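Long-range contacts in macromomycin (Streptomyces macromomyceticus, PDB 2MCM), which binds non-covalently the chromophore of the antibiotic auromomycin, the cytotoxic component that intercalates weakly into DNA and causes strand breaks: residues A1-T7 / T19-L25; V33-A37 / L66-F72; K89-A95 / A106-A112. The contacts are given in a common frame with arbitrary orientation. Residue numbers count along the deposited sequence, not the author numbering.

Interaction 1: A1-T7 / T19-L25; sequences APGVTVT and TVSATGL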
loop_
_atom_site.group_PDB
_atom_site.type_symbol
_atom_site.label_atom_id
_atom_site.label_comp_id
_atom_site.label_asym_id
_atom_site.label_seq_id
_atom_site.Cartn_x
_atom_site.Cartn_y
_atom_site.Cartn_z
ATOM N N ALA A 1 -2.603 13.058 -12.473
ATOM C CA ALA A 1 -3.154 11.699 -12.810
ATOM C C ALA A 1 -2.338 10.599 -12.139
ATOM O O ALA A 1 -1.315 10.207 -12.765
ATOM C CB ALA A 1 -2.954 11.570 -14.361
ATOM N N PRO A 2 -2.765 10.066 -11.010
ATOM C CA PRO A 2 -1.944 9.076 -10.307
ATOM C C PRO A 2 -1.624 7.808 -11.030
ATOM O O PRO A 2 -2.484 7.133 -11.612
ATOM C CB PRO A 2 -2.616 8.804 -8.958
ATOM C CG PRO A 2 -3.647 9.870 -8.819
ATOM C CD PRO A 2 -3.907 10.457 -10.194
ATOM N N GLY A 3 -0.339 7.421 -10.911
ATOM C CA GLY A 3 0.106 6.143 -11.499
ATOM C C GLY A 3 1.175 5.613 -10.461
ATOM O O GLY A 3 1.832 6.474 -9.870
ATOM N N VAL A 4 1.215 4.315 -10.381
ATOM C CA VAL A 4 2.218 3.774 -9.401
ATOM C C VAL A 4 2.872 2.544 -10.054
ATOM O O VAL A 4 2.232 1.817 -10.840
ATOM C CB VAL A 4 1.492 3.345 -8.106
ATOM C CG1 VAL A 4 0.769 2.020 -8.296
ATOM C CG2 VAL A 4 2.488 3.254 -6.942
ATOM N N THR A 5 4.092 2.311 -9.680
ATOM C CA THR A 5 4.843 1.127 -10.089
ATOM C C THR A 5 5.466 0.582 -8.770
ATOM O O THR A 5 5.877 1.414 -7.961
ATOM C CB THR A 5 5.985 1.589 -11.081
ATOM O OG1 THR A 5 6.375 0.261 -11.648
ATOM C CG2 THR A 5 7.143 2.297 -10.476
ATOM N N VAL A 6 5.382 -0.686 -8.571
ATOM C CA VAL A 6 5.993 -1.353 -7.365
ATOM C C VAL A 6 7.064 -2.296 -7.902
ATOM O O VAL A 6 6.736 -3.132 -8.758
ATOM C CB VAL A 6 4.935 -2.067 -6.596
ATOM C CG1 VAL A 6 5.518 -2.848 -5.379
ATOM C CG2 VAL A 6 3.793 -1.186 -6.098
ATOM N N THR A 7 8.296 -2.114 -7.390
ATOM C CA THR A 7 9.380 -2.982 -7.903
ATOM C C THR A 7 10.209 -3.593 -6.786
ATOM O O THR A 7 10.651 -2.813 -5.946
ATOM C CB THR A 7 10.391 -2.018 -8.689
ATOM O OG1 THR A 7 9.629 -1.340 -9.718
ATOM C CG2 THR A 7 11.534 -2.853 -9.273
ATOM N N THR A 19 10.076 -1.000 -3.734
ATOM C CA THR A 19 10.088 0.446 -3.910
ATOM C C THR A 19 8.726 0.840 -4.582
ATOM O O THR A 19 8.452 0.170 -5.597
ATOM C CB THR A 19 11.266 0.883 -4.844
ATOM O OG1 THR A 19 12.501 0.472 -4.138
ATOM C CG2 THR A 19 11.236 2.383 -5.194
ATOM N N VAL A 20 8.079 1.761 -3.992
ATOM C CA VAL A 20 6.779 2.251 -4.592
ATOM C C VAL A 20 7.103 3.561 -5.271
ATOM O O VAL A 20 7.539 4.503 -4.574
ATOM C CB VAL A 20 5.744 2.429 -3.497
ATOM C CG1 VAL A 20 4.406 2.975 -4.092
ATOM C CG2 VAL A 20 5.469 1.169 -2.716
ATOM N N SER A 21 6.935 3.712 -6.555
ATOM C CA SER A 21 7.199 4.936 -7.317
ATOM C C SER A 21 5.852 5.427 -7.913
ATOM O O SER A 21 5.219 4.637 -8.634
ATOM C CB SER A 21 8.114 4.806 -8.520
ATOM O OG SER A 21 9.317 4.202 -8.072
ATOM N N ALA A 22 5.573 6.651 -7.526
ATOM C CA ALA A 22 4.267 7.199 -8.045
ATOM C C ALA A 22 4.527 8.504 -8.713
ATOM O O ALA A 22 5.454 9.270 -8.421
ATOM C CB ALA A 22 3.329 7.317 -6.855
ATOM N N THR A 23 3.658 8.795 -9.706
ATOM C CA THR A 23 3.746 10.039 -10.454
ATOM C C THR A 23 2.309 10.593 -10.683
ATOM O O THR A 23 1.372 9.874 -10.413
ATOM C CB THR A 23 4.396 9.822 -11.898
ATOM O OG1 THR A 23 3.565 8.818 -12.510
ATOM C CG2 THR A 23 5.878 9.413 -11.744
ATOM N N GLY A 24 2.306 11.864 -11.059
ATOM C CA GLY A 24 0.961 12.476 -11.374
ATOM C C GLY A 24 0.226 12.815 -10.115
ATOM O O GLY A 24 -1.036 12.919 -10.166
ATOM N N LEU A 25 0.884 12.970 -8.952
ATOM C CA LEU A 25 0.175 13.305 -7.726
ATOM C C LEU A 25 0.109 14.820 -7.547
ATOM O O LEU A 25 0.679 15.616 -8.343
ATOM C CB LEU A 25 1.051 12.717 -6.522
ATOM C CG LEU A 25 1.345 11.231 -6.659
ATOM C CD1 LEU A 25 2.224 10.782 -5.446
ATOM C CD2 LEU A 25 0.092 10.407 -6.736
HETATM O O HOH W 1 1.334 9.230 -13.945
HETATM O O HOH W 2 13.257 -2.139 -4.959
#
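Strands 3-7 and 19-23 run antiparallel, 163° apart, with their axes 4.6 Å from each other. Six backbone hydrogen bonds join them, two for each hydrogen-bonded pair. In the first pair, Gly3 N donates to Thr23 O and Thr23 N to Gly3 O, both at 3.0 Å. Next, Thr5 N reaches Ser21 O at 2.8 Å, and Ser21 N returns a nearly straight bond to Thr5 O at 2.9 Å. The last pair is closed by Thr7 N to Thr19 O and Thr19 N to Thr7 O, both 2.9 Å. The N-terminus adds a seventh bond, from Ala1 N to Gly24 O at 2.8 Å. Pro2 N carries no hydrogen; Pro2 CA instead makes a CA-H...O contact with Thr23 O at 3.4 Å. Gly24 has positive phi, and a CB there would clash with Ala1 O.

Two waters extend the network at the ends. One donates to Ala1 O and binds Thr23 OG1; the other donates to Thr7 O and binds Thr19 OG1. Val4, Val6, Val20 and Ala22 share one face, where Val4 CG2 packs 3.4 Å from Val20 CG1. Thr5 and Ser21 meet on the other face.

These strands form a beta hairpin in a three-stranded antiparallel sheet. Strand 62-68 flanks strand 16-23 on its other side, through backbone bonds of Val20 to Ala64 and Ala22 to Ile62. The valine face packs on strands 93-98 and 104-109, and Val6 N bonds to Gln107 OE1.

Interaction 2: V33-A37 / L66-F72; sequences VGQCA and LKVHSSF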
loop_
_atom_site.group_PDB
_atom_site.type_symbol
_atom_site.label_atom_id
_atom_site.label_comp_id
_atom_site.label_asym_id
_atom_site.label_seq_id
_atom_site.Cartn_x
_atom_site.Cartn_y
_atom_site.Cartn_z
ATOM N N VAL A 33 1.168 5.353 2.265
ATOM C CA VAL A 33 1.751 4.221 1.505
ATOM C C VAL A 33 1.558 2.961 2.247
ATOM O O VAL A 33 1.834 2.922 3.536
ATOM C CB VAL A 33 3.256 4.525 1.286
ATOM C CG1 VAL A 33 3.872 3.362 0.490
ATOM C CG2 VAL A 33 3.482 5.832 0.549
ATOM N N GLY A 34 1.021 1.867 1.728
ATOM C CA GLY A 34 0.841 0.670 2.572
ATOM C C GLY A 34 0.520 -0.572 1.766
ATOM O O GLY A 34 0.297 -0.505 0.535
ATOM N N GLN A 35 0.513 -1.689 2.450
ATOM C CA GLN A 35 0.157 -3.004 1.871
ATOM C C GLN A 35 -1.240 -3.290 2.388
ATOM O O GLN A 35 -1.581 -3.211 3.572
ATOM C CB GLN A 35 1.148 -4.087 2.386
ATOM C CG GLN A 35 0.789 -5.479 1.922
ATOM C CD GLN A 35 1.684 -6.594 2.437
ATOM O OE1 GLN A 35 2.626 -6.278 3.215
ATOM N NE2 GLN A 35 1.400 -7.807 2.033
ATOM N N CYS A 36 -2.165 -3.597 1.447
ATOM C CA CYS A 36 -3.582 -3.787 1.793
ATOM C C CYS A 36 -4.236 -4.947 1.034
ATOM O O CYS A 36 -3.617 -5.471 0.113
ATOM C CB CYS A 36 -4.341 -2.494 1.377
ATOM S SG CYS A 36 -3.696 -0.920 2.042
ATOM N N ALA A 37 -5.466 -5.238 1.396
ATOM C CA ALA A 37 -6.226 -6.301 0.722
ATOM C C ALA A 37 -7.686 -5.971 1.020
ATOM O O ALA A 37 -7.986 -5.224 1.901
ATOM C CB ALA A 37 -5.920 -7.681 1.321
ATOM N N LEU A 66 8.905 0.279 1.097
ATOM C CA LEU A 66 7.877 -0.346 1.874
ATOM C C LEU A 66 8.259 -1.801 2.175
ATOM O O LEU A 66 8.579 -2.496 1.209
ATOM C CB LEU A 66 6.503 -0.274 1.075
ATOM C CG LEU A 66 5.355 -0.981 1.745
ATOM C CD1 LEU A 66 4.882 -0.316 3.008
ATOM C CD2 LEU A 66 4.157 -1.106 0.763
ATOM N N LYS A 67 8.209 -2.188 3.449
ATOM C CA LYS A 67 8.514 -3.610 3.739
ATOM C C LYS A 67 7.227 -4.404 3.631
ATOM O O LYS A 67 6.232 -4.021 4.352
ATOM C CB LYS A 67 9.145 -3.678 5.148
ATOM C CG LYS A 67 9.833 -5.059 5.291
ATOM C CD LYS A 67 10.585 -5.169 6.635
ATOM C CE LYS A 67 11.684 -4.124 6.750
ATOM N NZ LYS A 67 12.553 -4.391 7.994
ATOM N N VAL A 68 7.161 -5.465 2.865
ATOM C CA VAL A 68 5.915 -6.247 2.728
ATOM C C VAL A 68 6.036 -7.598 3.387
ATOM O O VAL A 68 7.152 -8.138 3.578
ATOM C CB VAL A 68 5.487 -6.440 1.235
ATOM C CG1 VAL A 68 5.148 -5.063 0.646
ATOM C CG2 VAL A 68 6.548 -7.197 0.451
ATOM N N HIS A 69 4.913 -8.154 3.753
ATOM C CA HIS A 69 4.859 -9.447 4.451
ATOM C C HIS A 69 3.776 -10.331 3.836
ATOM O O HIS A 69 2.760 -9.870 3.325
ATOM C CB HIS A 69 4.563 -9.241 5.960
ATOM C CG HIS A 69 5.633 -8.408 6.653
ATOM N ND1 HIS A 69 5.666 -7.089 6.803
ATOM C CD2 HIS A 69 6.798 -8.887 7.196
ATOM C CE1 HIS A 69 6.795 -6.722 7.437
ATOM N NE2 HIS A 69 7.490 -7.826 7.686
ATOM N N SER A 70 4.098 -11.628 3.835
ATOM C CA SER A 70 3.138 -12.554 3.158
ATOM C C SER A 70 1.870 -12.725 3.924
ATOM O O SER A 70 0.872 -13.156 3.299
ATOM C CB SER A 70 3.792 -13.891 2.771
ATOM O OG SER A 70 4.308 -14.454 3.966
ATOM N N SER A 71 1.869 -12.452 5.210
ATOM C CA SER A 71 0.647 -12.474 6.040
ATOM C C SER A 71 0.778 -11.233 6.920
ATOM O O SER A 71 1.941 -10.894 7.338
ATOM C CB SER A 71 0.446 -13.704 6.888
ATOM O OG SER A 71 0.227 -14.860 6.081
ATOM N N PHE A 72 -0.303 -10.585 7.241
ATOM C CA PHE A 72 -0.218 -9.385 8.130
ATOM C C PHE A 72 -1.522 -9.258 8.878
ATOM O O PHE A 72 -2.520 -9.885 8.516
ATOM C CB PHE A 72 0.061 -8.185 7.257
ATOM C CG PHE A 72 -0.962 -7.731 6.265
ATOM C CD1 PHE A 72 -1.989 -6.858 6.685
ATOM C CD2 PHE A 72 -0.936 -8.138 4.927
ATOM C CE1 PHE A 72 -2.925 -6.363 5.775
ATOM C CE2 PHE A 72 -1.897 -7.665 4.018
ATOM C CZ PHE A 72 -2.895 -6.834 4.461
HETATM O O HOH W 3 3.492 -5.486 5.736
#
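The polar part of this contact is made by one side chain, Gln35. Its extended chain points from strand 33-37 toward the segment 66-72, and its amide meets the backbone of His69 twice. His69 N donates to Gln35 OE1 at 3.0 Å, and Gln35 NE2 donates to His69 O at 2.8 Å. The amide thus pairs with one residue's NH and CO, much as a neighbouring strand would. A water also links Gln35 OE1 and His69 ND1, at 2.8 and 2.9 Å.

The packing contacts lie on both sides of Gln35. Leu66 CD2 comes 3.8 Å from Gly34 C and 4.5 Å from Val33 CG1. Toward the other end, Phe72 CZ lies 4.1 Å from Cys36 CA and 4.4 Å from Ala37 CB. The polar Gln35 NE2 also sits beside this ring, 3.7 Å from Phe72 CD2.

No backbone-to-backbone hydrogen bond links the two segments. The axes of strands 33-37 and 66-68 are 7.6 Å apart and 26° from parallel, so strands of two different sheets pack face to face here. Cys36 points away, into its disulfide with Cys46. This is the buried interior of an immunoglobulin-like beta sandwich, the fold of the neocarzinostatin family.

Interaction 3: K89-A95 / A106-A112; sequences KVVSCSA and AQAITFA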
loop_
_atom_site.group_PDB
_atom_site.type_symbol
_atom_site.label_atom_id
_atom_site.label_comp_id
_atom_site.label_asym_id
_atom_site.label_seq_id
_atom_site.Cartn_x
_atom_site.Cartn_y
_atom_site.Cartn_z
ATOM N N LYS A 89 -0.982 -15.189 0.246
ATOM C CA LYS A 89 -0.727 -16.309 -0.650
ATOM C C LYS A 89 -2.103 -16.905 -0.918
ATOM O O LYS A 89 -2.166 -17.803 -1.791
ATOM C CB LYS A 89 0.246 -17.334 -0.042
ATOM C CG LYS A 89 1.683 -16.792 -0.153
ATOM C CD LYS A 89 2.759 -17.664 0.425
ATOM C CE LYS A 89 3.252 -18.792 -0.441
ATOM N NZ LYS A 89 3.197 -18.492 -1.899
ATOM N N VAL A 90 -3.146 -16.482 -0.250
ATOM C CA VAL A 90 -4.523 -16.998 -0.429
ATOM C C VAL A 90 -5.412 -15.940 -1.066
ATOM O O VAL A 90 -6.298 -16.313 -1.888
ATOM C CB VAL A 90 -5.083 -17.477 0.948
ATOM C CG1 VAL A 90 -6.560 -17.825 0.931
ATOM C CG2 VAL A 90 -4.223 -18.592 1.493
ATOM N N VAL A 91 -5.313 -14.702 -0.638
ATOM C CA VAL A 91 -6.109 -13.592 -1.180
ATOM C C VAL A 91 -5.126 -12.659 -1.879
ATOM O O VAL A 91 -3.913 -12.652 -1.683
ATOM C CB VAL A 91 -6.940 -12.827 -0.171
ATOM C CG1 VAL A 91 -7.966 -13.773 0.463
ATOM C CG2 VAL A 91 -6.211 -11.913 0.765
ATOM N N SER A 92 -5.675 -11.816 -2.747
ATOM C CA SER A 92 -4.858 -10.845 -3.479
ATOM C C SER A 92 -4.537 -9.613 -2.608
ATOM O O SER A 92 -5.457 -8.991 -2.071
ATOM C CB SER A 92 -5.541 -10.278 -4.772
ATOM O OG SER A 92 -5.723 -11.389 -5.657
ATOM N N CYS A 93 -3.260 -9.267 -2.512
ATOM C CA CYS A 93 -2.878 -8.058 -1.753
ATOM C C CYS A 93 -2.244 -7.051 -2.678
ATOM O O CYS A 93 -1.862 -7.466 -3.847
ATOM C CB CYS A 93 -1.786 -8.462 -0.704
ATOM S SG CYS A 93 -2.574 -9.510 0.547
ATOM N N SER A 94 -2.128 -5.814 -2.311
ATOM C CA SER A 94 -1.494 -4.817 -3.134
ATOM C C SER A 94 -0.565 -3.928 -2.303
ATOM O O SER A 94 -0.592 -3.976 -1.054
ATOM C CB SER A 94 -2.581 -3.844 -3.734
ATOM O OG SER A 94 -3.254 -3.196 -2.688
ATOM N N ALA A 95 0.244 -3.169 -2.955
ATOM C CA ALA A 95 1.066 -2.095 -2.381
ATOM C C ALA A 95 0.634 -0.840 -3.184
ATOM O O ALA A 95 0.437 -0.909 -4.406
ATOM C CB ALA A 95 2.562 -2.346 -2.522
ATOM N N ALA A 106 -2.728 1.693 -6.822
ATOM C CA ALA A 106 -2.181 0.510 -6.184
ATOM C C ALA A 106 -1.836 -0.510 -7.257
ATOM O O ALA A 106 -2.327 -0.499 -8.405
ATOM C CB ALA A 106 -3.118 -0.103 -5.136
ATOM N N GLN A 107 -0.911 -1.417 -6.926
ATOM C CA GLN A 107 -0.509 -2.490 -7.823
ATOM C C GLN A 107 -0.609 -3.831 -7.147
ATOM O O GLN A 107 -0.054 -3.953 -5.968
ATOM C CB GLN A 107 0.883 -2.256 -8.376
ATOM C CG GLN A 107 1.394 -3.417 -9.232
ATOM C CD GLN A 107 2.692 -3.072 -9.902
ATOM O OE1 GLN A 107 3.229 -1.980 -9.987
ATOM N NE2 GLN A 107 3.278 -4.074 -10.557
ATOM N N ALA A 108 -1.245 -4.853 -7.615
ATOM C CA ALA A 108 -1.360 -6.186 -6.996
ATOM C C ALA A 108 0.094 -6.796 -6.978
ATOM O O ALA A 108 0.879 -6.552 -7.882
ATOM C CB ALA A 108 -2.270 -6.994 -7.952
ATOM N N ILE A 109 0.327 -7.470 -5.827
ATOM C CA ILE A 109 1.708 -8.075 -5.726
ATOM C C ILE A 109 1.464 -9.545 -5.421
ATOM O O ILE A 109 0.402 -9.981 -4.951
ATOM C CB ILE A 109 2.495 -7.343 -4.583
ATOM C CG1 ILE A 109 1.681 -7.528 -3.292
ATOM C CG2 ILE A 109 2.851 -5.911 -4.970
ATOM C CD1 ILE A 109 2.502 -6.959 -2.036
ATOM N N THR A 110 2.528 -10.358 -5.656
ATOM C CA THR A 110 2.402 -11.772 -5.358
ATOM C C THR A 110 3.696 -12.240 -4.631
ATOM O O THR A 110 4.746 -11.691 -4.893
ATOM C CB THR A 110 2.230 -12.667 -6.625
ATOM O OG1 THR A 110 3.450 -12.631 -7.377
ATOM C CG2 THR A 110 1.065 -12.179 -7.547
ATOM N N PHE A 111 3.485 -13.241 -3.826
ATOM C CA PHE A 111 4.609 -13.819 -3.038
ATOM C C PHE A 111 4.921 -15.218 -3.553
ATOM O O PHE A 111 4.041 -16.005 -3.915
ATOM C CB PHE A 111 4.141 -13.946 -1.574
ATOM C CG PHE A 111 4.005 -12.574 -0.938
ATOM C CD1 PHE A 111 2.824 -11.871 -1.052
ATOM C CD2 PHE A 111 5.068 -11.984 -0.299
ATOM C CE1 PHE A 111 2.727 -10.577 -0.496
ATOM C CE2 PHE A 111 5.001 -10.707 0.294
ATOM C CZ PHE A 111 3.801 -10.016 0.209
ATOM N N ALA A 112 6.208 -15.467 -3.431
ATOM C CA ALA A 112 6.739 -16.813 -3.835
ATOM C C ALA A 112 6.240 -17.887 -2.906
ATOM O O ALA A 112 6.062 -18.997 -3.526
ATOM C CB ALA A 112 8.257 -16.666 -3.848
ATOM O OXT ALA A 112 6.027 -17.699 -1.697
HETATM O O HOH W 4 -0.997 -11.115 -2.875
#
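Lys89 reaches the C-terminus by bending its side chain. Chi3 is p and chi4 lies between wells, which carries NZ to 2.9 Å from Ala112 OXT in a salt bridge. A weak hydrogen bond also runs from Lys89 NZ to Phe111 O at 3.3 Å. Phe111, with chi1 m, has its CB 4.0 Å from Lys89 CG, and its ring packs inward on Val68.

The strands 93-95 and 106-109 belong to a beta hairpin, the last in this immunoglobulin-like sandwich. Ala95 N bonds to Gln107 O at 3.1 Å, Gln107 N to Ala95 O at 2.9 Å, and Ile109 N to Cys93 O at 3.0 Å. A water bridges Cys93 N and Ile109 O beside that last bond.

Ile109, with chi1 p, places CG1 4.4 Å from Cys93 CB and CG2 4.3 Å from Ala95 CB. Gln107 is extended, so its amide leads away to Val6 N. Ser94, with chi1 p, sets OG 3.9 Å from Ala106 CB and hydrogen-bonds a bound MPD, probably from the crystallisation liquor.

In the fold
The three contacts follow one another along the chain. Interaction 1 is the first hairpin, in the three-stranded sheet; interaction 3 is the last, in the larger sheet. Interaction 2 spans both sheets, since strand 62-68 belongs to the first and strand 30-40 to the second. Its centre lies about 8 Å from that of interaction 3, where Cys36 O is 2.9 Å from Ser94 N in neighbouring strands. The centre of interaction 1 lies about 16 Å from the other two centres. It meets interaction 2 through Val20, against Val33 and Leu66, and interaction 3 through Val6 N and Gln107 OE1, 2.9 Å apart. Interactions 1 and 3 are thus pairings within one sheet each; interaction 2 packs the sheets across the interior.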